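Local coordinates for protein L-threonine-O-3-phosphate decarboxylase (PDB 3FKD) that probably binds pyridoxal 5'-phosphate and probably acts as a decarboxylase of L-threonine O-3-phosphate, at residues 53-58 and 238-243; 81-86 and 213-218; 91-96 and 123-128; 170-175 and 277-282. All coordinates share one frame; numbering follows the deposited sequence.

Contact 1: residues 53-58 and 238-243; sequences GTLRQM and FILIHP
L240 reaches from helix 230-241 to meet L55 and M58, a selenomethionine, on helix 53-62. Between 53-58 and 238-243 the nearest CA atoms, those of M58 and L240, are 8.1 Å apart, a gap that leucine side chains fill.

The apolar contacts carry the interface. L55 and L240 meet methyl to methyl, CD1 of L55 lying 3.8 Å from CD1 of L240, with their side chains crossing at a slant. L55 holds CG trans to the backbone N (chi1 -173°), which brings its branch round toward L240 although its CB does not aim there. The same L240 CD1 lies more loosely beside M58, 4.5 Å from M58 CB. L59 and R62, further along helix 53-62, also border L240, while L55 packs against A236.

Polar groups turn to partners outside the two segments. R56 forms a salt bridge with D51 and a hydrogen bond with N67, and T54 OG1 hydrogen-bonds to E49. In this aminotransferase-family fold, two helix segments distant in sequence thus meet through branched and flexible hydrocarbon. No hydrogen bond joins them; what holds them to each other is van der Waals contact and the partial burial of hydrocarbon.

Contact 2: residues 81-86 and 213-218; sequences YQIAQA and KDFMKR
I83 offers its CG2 methyl to the rim of the F215 ring, lying near the ring plane 4.0 Å from CZ of F215, and the two side chains cross at about a right angle. In I83 a chi1 of -69° sets CG1 beside the backbone N and leaves the touching CG2 anti to it. F215 extends trans from its backbone N (chi1 172°), carrying the flat ring across to the isoleucine even though its CB does not aim that way.

Both helices lie against the large mixed sheet of the aminotransferase-family fold: I83 rests on V190 and V192 of strand 189-194, and F215 touches V190 and lies nearly parallel to the ring of F87. Apolar side chains suit this buried layer. Q85 NE2, on the same helix as I83, hydrogen-bonds to Y109 OH of the second subunit.

At the A86 end the segments come closest, with the CA atoms of A86 and R218 5.8 Å apart. Alanine's small side chain fits there, its CB 3.3 Å from the backbone O of R218. R218 lies at the exposed margin, where a charged, flexible chain can bend at chi2 and chi3 and lie against the buried alanine's backbone, R218 NH2 standing 3.1 Å from A86 O.

Contact 3: residues 91-96 and 123-128; sequences RSLIAI and GEADFS
L93 and F127 mark the nearest approach of the two backbones, with CA atoms 7.9 Å apart. L93 sits in the extended strand 91-96, whereas F127 belongs to an irregular run, 123-128, that forms no hydrogen bond with it. The strand lies in the seven-stranded sheet of the aminotransferase-family fold between parallel neighbours 112-117 and 132-136. The first follows it through a beta-alpha-beta crossover by way of helix 100-108; the loop residues 123-128 lie on the return path to the second. S92 and I94 reach helix 100-108 from one face of the sheet, while L93 faces the returning loop.

Among the side chains, L93 does the touching with a single methyl. Its CG is held trans to the backbone N (chi1 -171°), and CD2 comes within 4.1 Å of CB of A125, a residue small enough to let the loop lie near. F127, whose CB is not aimed at the strand, brings its ring across the leucine at about a right angle. The ring also meets H158 and F163 and rests on C133, so a large aromatic suits this buried place.

L93 CD2 comes within 3.6 Å of F127 CE2; in this CH-pi contact the methyl lies over the ring face, its line to the centroid 29° off the normal.

Contact 4: residues 170-175 and 277-282; sequences VSFTTE and TTFFLL
An unusually short hydrogen bond from a threonine hydroxyl to a backbone carbonyl joins the two segments: T277 OG1 donates to F172 O over a modelled 2.5 Å, a length whose exact value is doubtful. The approach is bent, with a C=O...donor angle of 135° and the donor tilted 24° from the carbonyl plane. T277 holds OG1 anti to its own backbone N, which points the hydroxyl at the 170-175 loop and sets it beside F172 CB. Its methyl takes the other course: T277 CG2 lies 3.6 Å above the F279 ring plane, over the centre. A beta-branched residue thus serves a polar and an apolar neighbour at once.

The F172 ring extends the contact. Its CD1 lies 4.0 Å from F279 CE2, near the plane of the F279 ring and at its edge, and 3.8 Å from T278 OG1. Y169 meets both rings edge-to-face, and W253 also meets F172. Beyond F172 the loop is shaped by an ST turn, in which T173 OG1 accepts from E175 N (3.1 Å, 168°).

Strand 279-284 belongs to the five-stranded sheet of this aminotransferase-family fold, and the contact joins the loop that follows strand 162-166 to the residues entering that strand. All the touching residues are buried, so the threonine hydroxyl gives the carbonyl of F172 a partner that offsets part of its loss of water.

Overall arrangement
From the N terminus, 53-58 opens first, then 81-86 and 91-96; contact 3 closes the shortest loop, when the chain returns at 123-128. Contact 4 opens at 170-175. Contact 2 then closes at 213-218 and contact 1 at 238-243, so contact 3 nests within contact 2, and contact 2 within contact 1. Contact 4 closes last, at 277-282, and crosses both contacts 1 and 2. Contacts 1 and 2 each join two helices, contact 3 sets a loop on a strand of the seven-stranded sheet, and contact 4 joins the loop after strand 162-166 to strand 279-284 of the five-stranded one. Contacts 2 and 4 lie on opposite sides of the chain's centre, their centres 28 Å apart.

Contact 1: residues 53-58 and 238-243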
loop_
_atom_site.group_PDB
_atom_site.type_symbol
_atom_site.label_atom_id
_atom_site.label_comp_id
_atom_site.label_asym_id
_atom_site.label_seq_id
_atom_site.Cartn_x
_atom_site.Cartn_y
_atom_site.Cartn_z
ATOM N N GLY A 53 14.425 -2.441 -3.896
ATOM C CA GLY A 53 15.327 -2.839 -4.957
ATOM C C GLY A 53 16.059 -4.155 -4.753
ATOM O O GLY A 53 16.390 -4.823 -5.730
ATOM N N THR A 54 16.359 -4.511 -3.502
ATOM C CA THR A 54 17.015 -5.763 -3.225
ATOM C C THR A 54 16.063 -6.935 -3.483
ATOM O O THR A 54 16.468 -7.965 -4.066
ATOM C CB THR A 54 17.586 -5.816 -1.773
ATOM O OG1 THR A 54 18.592 -4.821 -1.634
ATOM C CG2 THR A 54 18.252 -7.108 -1.512
ATOM N N LEU A 55 14.803 -6.789 -3.057
ATOM C CA LEU A 55 13.805 -7.798 -3.375
ATOM C C LEU A 55 13.655 -7.929 -4.880
ATOM O O LEU A 55 13.681 -9.036 -5.413
ATOM C CB LEU A 55 12.458 -7.514 -2.718
ATOM C CG LEU A 55 11.354 -8.574 -2.831
ATOM C CD1 LEU A 55 11.914 -9.969 -2.506
ATOM C CD2 LEU A 55 10.221 -8.242 -1.922
ATOM N N ARG A 56 13.531 -6.792 -5.558
ATOM C CA ARG A 56 13.398 -6.771 -7.008
ATOM C C ARG A 56 14.523 -7.554 -7.648
ATOM O O ARG A 56 14.291 -8.436 -8.480
ATOM C CB ARG A 56 13.400 -5.337 -7.540
ATOM C CG ARG A 56 13.080 -5.239 -9.021
ATOM C CD ARG A 56 13.277 -3.832 -9.518
ATOM N NE ARG A 56 14.689 -3.458 -9.563
ATOM C CZ ARG A 56 15.220 -2.438 -8.890
ATOM N NH1 ARG A 56 14.463 -1.675 -8.113
ATOM N NH2 ARG A 56 16.509 -2.163 -8.998
ATOM N N GLN A 57 15.744 -7.229 -7.250
ATOM C CA GLN A 57 16.923 -7.928 -7.743
ATOM C C GLN A 57 16.822 -9.455 -7.541
ATOM O O GLN A 57 16.984 -10.210 -8.492
ATOM C CB GLN A 57 18.178 -7.320 -7.112
ATOM C CG GLN A 57 19.477 -8.061 -7.331
ATOM C CD GLN A 57 19.919 -8.065 -8.780
ATOM O OE1 GLN A 57 19.496 -8.919 -9.586
ATOM N NE2 GLN A 57 20.800 -7.119 -9.123
HETATM N N MSE A 58 16.524 -9.917 -6.331
HETATM C CA MSE A 58 16.423 -11.366 -6.098
HETATM C C MSE A 58 15.242 -12.058 -6.817
HETATM O O MSE A 58 15.277 -13.270 -7.043
HETATM C CB MSE A 58 16.316 -11.688 -4.617
HETATM C CG MSE A 58 17.320 -10.986 -3.706
HETATM SE SE MSE A 58 16.635 -11.322 -1.908
HETATM C CE MSE A 58 17.387 -9.861 -0.908
ATOM N N PHE A 238 12.461 -14.114 2.733
ATOM C CA PHE A 238 12.454 -15.414 3.401
ATOM C C PHE A 238 11.799 -16.546 2.567
ATOM O O PHE A 238 12.384 -17.611 2.379
ATOM C CB PHE A 238 11.775 -15.293 4.767
ATOM C CG PHE A 238 12.073 -16.440 5.675
ATOM C CD1 PHE A 238 11.127 -17.411 5.918
ATOM C CD2 PHE A 238 13.304 -16.562 6.274
ATOM C CE1 PHE A 238 11.404 -18.466 6.757
ATOM C CE2 PHE A 238 13.578 -17.619 7.096
ATOM C CZ PHE A 238 12.633 -18.565 7.339
ATOM N N ILE A 239 10.588 -16.310 2.072
ATOM C CA ILE A 239 9.958 -17.280 1.169
ATOM C C ILE A 239 10.860 -17.644 -0.038
ATOM O O ILE A 239 10.988 -18.828 -0.389
ATOM C CB ILE A 239 8.568 -16.799 0.704
ATOM C CG1 ILE A 239 7.602 -16.799 1.905
ATOM C CG2 ILE A 239 8.062 -17.629 -0.512
ATOM C CD1 ILE A 239 6.444 -15.770 1.817
ATOM N N LEU A 240 11.475 -16.634 -0.655
ATOM C CA LEU A 240 12.352 -16.855 -1.803
ATOM C C LEU A 240 13.580 -17.720 -1.513
ATOM O O LEU A 240 14.010 -18.468 -2.378
ATOM C CB LEU A 240 12.826 -15.538 -2.404
ATOM C CG LEU A 240 11.811 -14.899 -3.330
ATOM C CD1 LEU A 240 12.330 -13.553 -3.825
ATOM C CD2 LEU A 240 11.565 -15.847 -4.460
ATOM N N ILE A 241 14.144 -17.592 -0.312
ATOM C CA ILE A 241 15.357 -18.313 0.096
ATOM C C ILE A 241 15.048 -19.790 0.431
ATOM O O ILE A 241 15.929 -20.657 0.424
ATOM C CB ILE A 241 16.023 -17.577 1.281
ATOM C CG1 ILE A 241 16.667 -16.284 0.789
ATOM C CG2 ILE A 241 17.103 -18.393 1.935
ATOM C CD1 ILE A 241 17.257 -15.375 1.931
ATOM N N HIS A 242 13.780 -20.073 0.694
ATOM C CA HIS A 242 13.363 -21.376 1.141
ATOM C C HIS A 242 12.208 -21.929 0.266
ATOM O O HIS A 242 11.132 -22.201 0.750
ATOM C CB HIS A 242 12.931 -21.261 2.597
ATOM C CG HIS A 242 13.932 -20.587 3.481
ATOM N ND1 HIS A 242 14.727 -21.276 4.375
ATOM C CD2 HIS A 242 14.247 -19.280 3.637
ATOM C CE1 HIS A 242 15.494 -20.425 5.030
ATOM N NE2 HIS A 242 15.212 -19.205 4.610
ATOM N N PRO A 243 12.452 -22.085 -1.041
ATOM C CA PRO A 243 11.430 -22.611 -1.964
ATOM C C PRO A 243 10.782 -23.900 -1.479
ATOM O O PRO A 243 9.561 -24.014 -1.518
ATOM C CB PRO A 243 12.218 -22.853 -3.261
ATOM C CG PRO A 243 13.730 -22.697 -2.851
ATOM C CD PRO A 243 13.675 -21.679 -1.764
#

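Contact 2: residues 81-86 and 213-218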
loop_
_atom_site.group_PDB
_atom_site.type_symbol
_atom_site.label_atom_id
_atom_site.label_comp_id
_atom_site.label_asym_id
_atom_site.label_seq_id
_atom_site.Cartn_x
_atom_site.Cartn_y
_atom_site.Cartn_z
ATOM N N TYR A 81 -4.343 -1.809 -10.529
ATOM C CA TYR A 81 -4.587 -0.394 -10.546
ATOM C C TYR A 81 -3.421 0.413 -11.156
ATOM O O TYR A 81 -3.636 1.351 -11.937
ATOM C CB TYR A 81 -4.826 0.018 -9.109
ATOM C CG TYR A 81 -6.219 -0.284 -8.639
ATOM C CD1 TYR A 81 -7.264 0.627 -8.849
ATOM C CD2 TYR A 81 -6.517 -1.480 -8.021
ATOM C CE1 TYR A 81 -8.550 0.355 -8.432
ATOM C CE2 TYR A 81 -7.794 -1.745 -7.575
ATOM C CZ TYR A 81 -8.801 -0.818 -7.790
ATOM O OH TYR A 81 -10.070 -1.099 -7.360
ATOM N N GLN A 82 -2.182 0.086 -10.789
ATOM C CA GLN A 82 -1.094 0.821 -11.386
ATOM C C GLN A 82 -1.011 0.597 -12.902
ATOM O O GLN A 82 -0.554 1.480 -13.637
ATOM C CB GLN A 82 0.243 0.512 -10.716
ATOM C CG GLN A 82 1.119 1.767 -10.548
ATOM C CD GLN A 82 2.584 1.451 -10.314
ATOM O OE1 GLN A 82 2.949 0.754 -9.365
ATOM N NE2 GLN A 82 3.436 1.966 -11.181
ATOM N N ILE A 83 -1.416 -0.591 -13.356
ATOM C CA ILE A 83 -1.400 -0.943 -14.784
ATOM C C ILE A 83 -2.524 -0.206 -15.538
ATOM O O ILE A 83 -2.287 0.415 -16.571
ATOM C CB ILE A 83 -1.564 -2.478 -14.983
ATOM C CG1 ILE A 83 -0.319 -3.256 -14.506
ATOM C CG2 ILE A 83 -1.897 -2.820 -16.433
ATOM C CD1 ILE A 83 -0.461 -4.768 -14.720
ATOM N N ALA A 84 -3.739 -0.299 -15.006
ATOM C CA ALA A 84 -4.891 0.485 -15.442
ATOM C C ALA A 84 -4.534 1.948 -15.569
ATOM O O ALA A 84 -4.787 2.538 -16.614
ATOM C CB ALA A 84 -6.032 0.332 -14.479
ATOM N N GLN A 85 -3.929 2.512 -14.514
ATOM C CA GLN A 85 -3.480 3.909 -14.493
ATOM C C GLN A 85 -2.573 4.276 -15.663
ATOM O O GLN A 85 -2.864 5.245 -16.430
ATOM C CB GLN A 85 -2.821 4.287 -13.159
ATOM C CG GLN A 85 -2.783 5.783 -12.892
ATOM C CD GLN A 85 -2.015 6.172 -11.620
ATOM O OE1 GLN A 85 -1.471 5.320 -10.916
ATOM N NE2 GLN A 85 -1.957 7.466 -11.339
ATOM N N ALA A 86 -1.489 3.516 -15.810
ATOM C CA ALA A 86 -0.514 3.773 -16.868
ATOM C C ALA A 86 -1.157 3.800 -18.280
ATOM O O ALA A 86 -0.550 4.302 -19.225
ATOM C CB ALA A 86 0.616 2.758 -16.815
ATOM N N LYS A 213 10.523 -4.310 -20.693
ATOM C CA LYS A 213 10.794 -2.994 -20.118
ATOM C C LYS A 213 10.217 -1.758 -20.856
ATOM O O LYS A 213 10.132 -0.675 -20.294
ATOM C CB LYS A 213 12.287 -2.830 -19.782
ATOM C CG LYS A 213 13.255 -3.166 -20.899
ATOM C CD LYS A 213 14.685 -2.868 -20.444
ATOM C CE LYS A 213 14.779 -1.417 -19.913
ATOM N NZ LYS A 213 16.134 -0.964 -19.427
ATOM N N ASP A 214 9.801 -1.918 -22.100
ATOM C CA ASP A 214 9.018 -0.875 -22.724
ATOM C C ASP A 214 7.704 -0.697 -21.976
ATOM O O ASP A 214 7.330 0.420 -21.613
ATOM C CB ASP A 214 8.716 -1.218 -24.174
ATOM C CG ASP A 214 9.731 -0.641 -25.138
ATOM O OD1 ASP A 214 10.091 -1.377 -26.086
ATOM O OD2 ASP A 214 10.162 0.533 -24.956
ATOM N N PHE A 215 6.988 -1.790 -21.740
ATOM C CA PHE A 215 5.757 -1.683 -20.998
ATOM C C PHE A 215 6.076 -1.201 -19.592
ATOM O O PHE A 215 5.548 -0.190 -19.116
ATOM C CB PHE A 215 5.015 -3.026 -20.972
ATOM C CG PHE A 215 3.815 -3.049 -20.054
ATOM C CD1 PHE A 215 2.565 -2.770 -20.534
ATOM C CD2 PHE A 215 3.958 -3.346 -18.716
ATOM C CE1 PHE A 215 1.483 -2.796 -19.714
ATOM C CE2 PHE A 215 2.882 -3.356 -17.885
ATOM C CZ PHE A 215 1.633 -3.091 -18.390
HETATM N N MSE A 216 6.961 -1.930 -18.930
HETATM C CA MSE A 216 7.335 -1.612 -17.563
HETATM C C MSE A 216 7.573 -0.125 -17.252
HETATM O O MSE A 216 7.322 0.313 -16.131
HETATM C CB MSE A 216 8.559 -2.412 -17.137
HETATM C CG MSE A 216 8.726 -2.343 -15.646
HETATM SE SE MSE A 216 7.165 -3.152 -14.773
HETATM C CE MSE A 216 7.867 -4.921 -14.643
ATOM N N LYS A 217 8.082 0.638 -18.220
ATOM C CA LYS A 217 8.373 2.052 -17.982
ATOM C C LYS A 217 7.132 2.948 -18.138
ATOM O O LYS A 217 7.080 4.022 -17.542
ATOM C CB LYS A 217 9.565 2.567 -18.821
ATOM C CG LYS A 217 10.964 2.280 -18.202
ATOM C CD LYS A 217 11.876 3.540 -18.250
ATOM C CE LYS A 217 13.374 3.231 -18.503
ATOM N NZ LYS A 217 14.001 4.255 -19.466
ATOM N N ARG A 218 6.132 2.525 -18.909
ATOM C CA ARG A 218 4.867 3.220 -18.822
ATOM C C ARG A 218 4.305 3.044 -17.418
ATOM O O ARG A 218 3.715 3.965 -16.867
ATOM C CB ARG A 218 3.861 2.759 -19.859
ATOM C CG ARG A 218 4.167 3.221 -21.253
ATOM C CD ARG A 218 3.846 4.708 -21.501
ATOM N NE ARG A 218 2.430 5.075 -21.398
ATOM C CZ ARG A 218 1.486 4.785 -22.297
ATOM N NH1 ARG A 218 1.777 4.107 -23.398
ATOM N NH2 ARG A 218 0.238 5.184 -22.099
#

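Contact 3: residues 91-96 and 123-128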
loop_
_atom_site.group_PDB
_atom_site.type_symbol
_atom_site.label_atom_id
_atom_site.label_comp_id
_atom_site.label_asym_id
_atom_site.label_seq_id
_atom_site.Cartn_x
_atom_site.Cartn_y
_atom_site.Cartn_z
ATOM N N ARG A 91 -8.779 0.222 -24.035
ATOM C CA ARG A 91 -9.915 -0.684 -24.172
ATOM C C ARG A 91 -9.519 -2.047 -23.638
ATOM O O ARG A 91 -8.518 -2.633 -24.053
ATOM C CB ARG A 91 -10.372 -0.757 -25.631
ATOM C CG ARG A 91 -10.817 0.619 -26.126
ATOM C CD ARG A 91 -11.136 0.710 -27.602
ATOM N NE ARG A 91 -11.586 2.078 -27.872
ATOM C CZ ARG A 91 -11.796 2.604 -29.080
ATOM N NH1 ARG A 91 -11.604 1.869 -30.180
ATOM N NH2 ARG A 91 -12.206 3.865 -29.180
ATOM N N SER A 92 -10.321 -2.526 -22.699
ATOM C CA SER A 92 -10.052 -3.776 -22.014
ATOM C C SER A 92 -11.161 -4.801 -22.192
ATOM O O SER A 92 -12.340 -4.500 -21.978
ATOM C CB SER A 92 -9.791 -3.524 -20.523
ATOM O OG SER A 92 -8.549 -2.895 -20.377
ATOM N N LEU A 93 -10.739 -5.998 -22.592
ATOM C CA LEU A 93 -11.549 -7.201 -22.636
ATOM C C LEU A 93 -11.342 -7.948 -21.329
ATOM O O LEU A 93 -10.226 -8.345 -21.009
ATOM C CB LEU A 93 -11.103 -8.096 -23.814
ATOM C CG LEU A 93 -11.947 -9.334 -24.203
ATOM C CD1 LEU A 93 -13.407 -8.954 -24.448
ATOM C CD2 LEU A 93 -11.387 -10.069 -25.410
ATOM N N ILE A 94 -12.404 -8.138 -20.568
ATOM C CA ILE A 94 -12.304 -8.862 -19.317
ATOM C C ILE A 94 -13.216 -10.125 -19.308
ATOM O O ILE A 94 -14.418 -10.034 -19.513
ATOM C CB ILE A 94 -12.677 -7.940 -18.153
ATOM C CG1 ILE A 94 -11.776 -6.683 -18.132
ATOM C CG2 ILE A 94 -12.623 -8.682 -16.861
ATOM C CD1 ILE A 94 -12.156 -5.647 -17.080
ATOM N N ALA A 95 -12.646 -11.303 -19.091
ATOM C CA ALA A 95 -13.466 -12.492 -18.916
ATOM C C ALA A 95 -14.191 -12.449 -17.571
ATOM O O ALA A 95 -13.643 -11.995 -16.595
ATOM C CB ALA A 95 -12.632 -13.736 -19.039
ATOM N N ILE A 96 -15.441 -12.886 -17.543
ATOM C CA ILE A 96 -16.211 -12.952 -16.318
ATOM C C ILE A 96 -16.865 -14.342 -16.179
ATOM O O ILE A 96 -17.048 -15.063 -17.169
ATOM C CB ILE A 96 -17.311 -11.880 -16.303
ATOM C CG1 ILE A 96 -18.007 -11.828 -17.660
ATOM C CG2 ILE A 96 -16.745 -10.516 -15.973
ATOM C CD1 ILE A 96 -19.392 -11.204 -17.638
ATOM N N GLY A 123 -10.147 -17.772 -26.920
ATOM C CA GLY A 123 -9.285 -17.766 -28.092
ATOM C C GLY A 123 -10.027 -17.309 -29.330
ATOM O O GLY A 123 -9.457 -17.160 -30.406
ATOM N N GLU A 124 -11.305 -17.027 -29.134
ATOM C CA GLU A 124 -12.271 -16.939 -30.195
ATOM C C GLU A 124 -13.241 -15.798 -29.863
ATOM O O GLU A 124 -14.362 -15.744 -30.347
ATOM C CB GLU A 124 -12.964 -18.294 -30.231
ATOM C CG GLU A 124 -13.980 -18.548 -31.268
ATOM C CD GLU A 124 -15.041 -19.389 -30.659
ATOM O OE1 GLU A 124 -15.151 -19.289 -29.418
ATOM O OE2 GLU A 124 -15.746 -20.147 -31.378
ATOM N N ALA A 125 -12.773 -14.880 -29.026
ATOM C CA ALA A 125 -13.466 -13.639 -28.740
ATOM C C ALA A 125 -13.007 -12.579 -29.737
ATOM O O ALA A 125 -12.181 -12.856 -30.613
ATOM C CB ALA A 125 -13.173 -13.192 -27.330
ATOM N N ASP A 126 -13.531 -11.364 -29.601
ATOM C CA ASP A 126 -13.181 -10.289 -30.529
ATOM C C ASP A 126 -12.075 -9.379 -29.989
ATOM O O ASP A 126 -12.340 -8.484 -29.180
ATOM C CB ASP A 126 -14.432 -9.453 -30.868
ATOM C CG ASP A 126 -14.257 -8.590 -32.099
ATOM O OD1 ASP A 126 -13.313 -8.844 -32.877
ATOM O OD2 ASP A 126 -15.083 -7.670 -32.300
ATOM N N PHE A 127 -10.857 -9.592 -30.481
ATOM C CA PHE A 127 -9.661 -8.839 -30.080
ATOM C C PHE A 127 -9.301 -7.647 -30.965
ATOM O O PHE A 127 -8.249 -7.021 -30.787
ATOM C CB PHE A 127 -8.455 -9.783 -30.029
ATOM C CG PHE A 127 -8.514 -10.780 -28.908
ATOM C CD1 PHE A 127 -8.945 -12.067 -29.138
ATOM C CD2 PHE A 127 -8.153 -10.414 -27.625
ATOM C CE1 PHE A 127 -9.006 -12.967 -28.124
ATOM C CE2 PHE A 127 -8.221 -11.315 -26.600
ATOM C CZ PHE A 127 -8.647 -12.594 -26.843
ATOM N N SER A 128 -10.185 -7.323 -31.901
ATOM C CA SER A 128 -9.898 -6.343 -32.945
ATOM C C SER A 128 -9.335 -5.038 -32.437
ATOM O O SER A 128 -8.249 -4.623 -32.859
ATOM C CB SER A 128 -11.148 -6.066 -33.745
ATOM O OG SER A 128 -11.807 -7.290 -33.989
#

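Contact 4: residues 170-175 and 277-282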
loop_
_atom_site.group_PDB
_atom_site.type_symbol
_atom_site.label_atom_id
_atom_site.label_comp_id
_atom_site.label_asym_id
_atom_site.label_seq_id
_atom_site.Cartn_x
_atom_site.Cartn_y
_atom_site.Cartn_z
ATOM N N VAL A 170 -1.070 -19.511 -9.799
ATOM C CA VAL A 170 -0.268 -20.308 -10.693
ATOM C C VAL A 170 0.239 -21.557 -9.979
ATOM O O VAL A 170 0.507 -22.554 -10.613
ATOM C CB VAL A 170 0.903 -19.515 -11.267
ATOM C CG1 VAL A 170 2.159 -19.740 -10.442
ATOM C CG2 VAL A 170 1.133 -19.915 -12.703
ATOM N N SER A 171 0.341 -21.524 -8.657
ATOM C CA SER A 171 0.754 -22.716 -7.935
ATOM C C SER A 171 -0.408 -23.632 -7.402
ATOM O O SER A 171 -0.167 -24.698 -6.810
ATOM C CB SER A 171 1.793 -22.339 -6.841
ATOM O OG SER A 171 1.134 -22.122 -5.611
ATOM N N PHE A 172 -1.652 -23.220 -7.629
ATOM C CA PHE A 172 -2.841 -24.001 -7.258
ATOM C C PHE A 172 -3.202 -25.005 -8.368
ATOM O O PHE A 172 -4.327 -25.399 -8.492
ATOM C CB PHE A 172 -4.066 -23.081 -7.039
ATOM C CG PHE A 172 -3.986 -22.203 -5.811
ATOM C CD1 PHE A 172 -5.136 -21.876 -5.118
ATOM C CD2 PHE A 172 -2.768 -21.693 -5.363
ATOM C CE1 PHE A 172 -5.089 -21.066 -4.004
ATOM C CE2 PHE A 172 -2.700 -20.882 -4.245
ATOM C CZ PHE A 172 -3.853 -20.566 -3.558
ATOM N N THR A 173 -2.223 -25.362 -9.187
ATOM C CA THR A 173 -2.396 -26.305 -10.272
ATOM C C THR A 173 -1.106 -27.095 -10.539
ATOM O O THR A 173 0.024 -26.578 -10.383
ATOM C CB THR A 173 -2.808 -25.643 -11.594
ATOM O OG1 THR A 173 -3.036 -26.666 -12.566
ATOM C CG2 THR A 173 -1.683 -24.744 -12.125
ATOM N N THR A 174 -1.329 -28.342 -10.963
ATOM C CA THR A 174 -0.342 -29.357 -11.334
ATOM C C THR A 174 0.134 -29.179 -12.768
ATOM O O THR A 174 1.185 -29.673 -13.152
ATOM C CB THR A 174 -1.053 -30.732 -11.296
ATOM O OG1 THR A 174 -1.239 -31.147 -9.938
ATOM C CG2 THR A 174 -0.288 -31.799 -12.082
ATOM N N GLU A 175 -0.680 -28.499 -13.569
ATOM C CA GLU A 175 -0.463 -28.415 -15.008
ATOM C C GLU A 175 0.627 -27.415 -15.373
ATOM O O GLU A 175 1.213 -26.761 -14.497
ATOM C CB GLU A 175 -1.766 -28.039 -15.707
ATOM C CG GLU A 175 -2.983 -28.888 -15.258
ATOM C CD GLU A 175 -3.387 -29.955 -16.264
ATOM O OE1 GLU A 175 -2.573 -30.871 -16.534
ATOM O OE2 GLU A 175 -4.532 -29.886 -16.770
ATOM N N THR A 277 -9.090 -26.340 -10.147
ATOM C CA THR A 277 -8.222 -26.024 -9.035
ATOM C C THR A 277 -8.919 -26.311 -7.718
ATOM O O THR A 277 -9.954 -26.936 -7.720
ATOM C CB THR A 277 -7.704 -24.556 -9.096
ATOM O OG1 THR A 277 -6.616 -24.403 -8.196
ATOM C CG2 THR A 277 -8.787 -23.548 -8.698
ATOM N N THR A 278 -8.377 -25.824 -6.601
ATOM C CA THR A 278 -8.851 -26.249 -5.280
ATOM C C THR A 278 -10.002 -25.424 -4.667
ATOM O O THR A 278 -10.453 -25.696 -3.552
ATOM C CB THR A 278 -7.710 -26.298 -4.302
ATOM O OG1 THR A 278 -7.122 -25.011 -4.278
ATOM C CG2 THR A 278 -6.651 -27.251 -4.776
ATOM N N PHE A 279 -10.471 -24.427 -5.391
ATOM C CA PHE A 279 -11.751 -23.820 -5.049
ATOM C C PHE A 279 -12.679 -23.923 -6.273
ATOM O O PHE A 279 -12.215 -24.185 -7.378
ATOM C CB PHE A 279 -11.560 -22.357 -4.637
ATOM C CG PHE A 279 -10.805 -21.552 -5.644
ATOM C CD1 PHE A 279 -11.458 -20.983 -6.711
ATOM C CD2 PHE A 279 -9.426 -21.386 -5.525
ATOM C CE1 PHE A 279 -10.755 -20.269 -7.649
ATOM C CE2 PHE A 279 -8.714 -20.666 -6.454
ATOM C CZ PHE A 279 -9.358 -20.094 -7.506
ATOM N N PHE A 280 -13.973 -23.683 -6.076
ATOM C CA PHE A 280 -14.985 -23.952 -7.117
ATOM C C PHE A 280 -16.312 -23.246 -6.806
ATOM O O PHE A 280 -16.595 -22.901 -5.670
ATOM C CB PHE A 280 -15.223 -25.500 -7.262
ATOM C CG PHE A 280 -15.522 -26.173 -5.956
ATOM C CD1 PHE A 280 -16.806 -26.152 -5.429
ATOM C CD2 PHE A 280 -14.507 -26.748 -5.210
ATOM C CE1 PHE A 280 -17.083 -26.727 -4.217
ATOM C CE2 PHE A 280 -14.770 -27.303 -3.986
ATOM C CZ PHE A 280 -16.081 -27.313 -3.494
ATOM N N LEU A 281 -17.132 -23.050 -7.825
ATOM C CA LEU A 281 -18.501 -22.567 -7.648
ATOM C C LEU A 281 -19.505 -23.750 -7.362
ATOM O O LEU A 281 -19.462 -24.813 -7.995
ATOM C CB LEU A 281 -18.894 -21.786 -8.914
ATOM C CG LEU A 281 -18.878 -20.259 -9.074
ATOM C CD1 LEU A 281 -18.180 -19.444 -8.015
ATOM C CD2 LEU A 281 -18.345 -19.895 -10.441
ATOM N N LEU A 282 -20.383 -23.584 -6.383
ATOM C CA LEU A 282 -21.572 -24.409 -6.378
ATOM C C LEU A 282 -22.887 -23.602 -6.509
ATOM O O LEU A 282 -23.018 -22.472 -6.006
ATOM C CB LEU A 282 -21.582 -25.414 -5.220
ATOM C CG LEU A 282 -22.181 -25.189 -3.833
ATOM C CD1 LEU A 282 -23.594 -24.543 -3.848
ATOM C CD2 LEU A 282 -22.217 -26.559 -3.144
#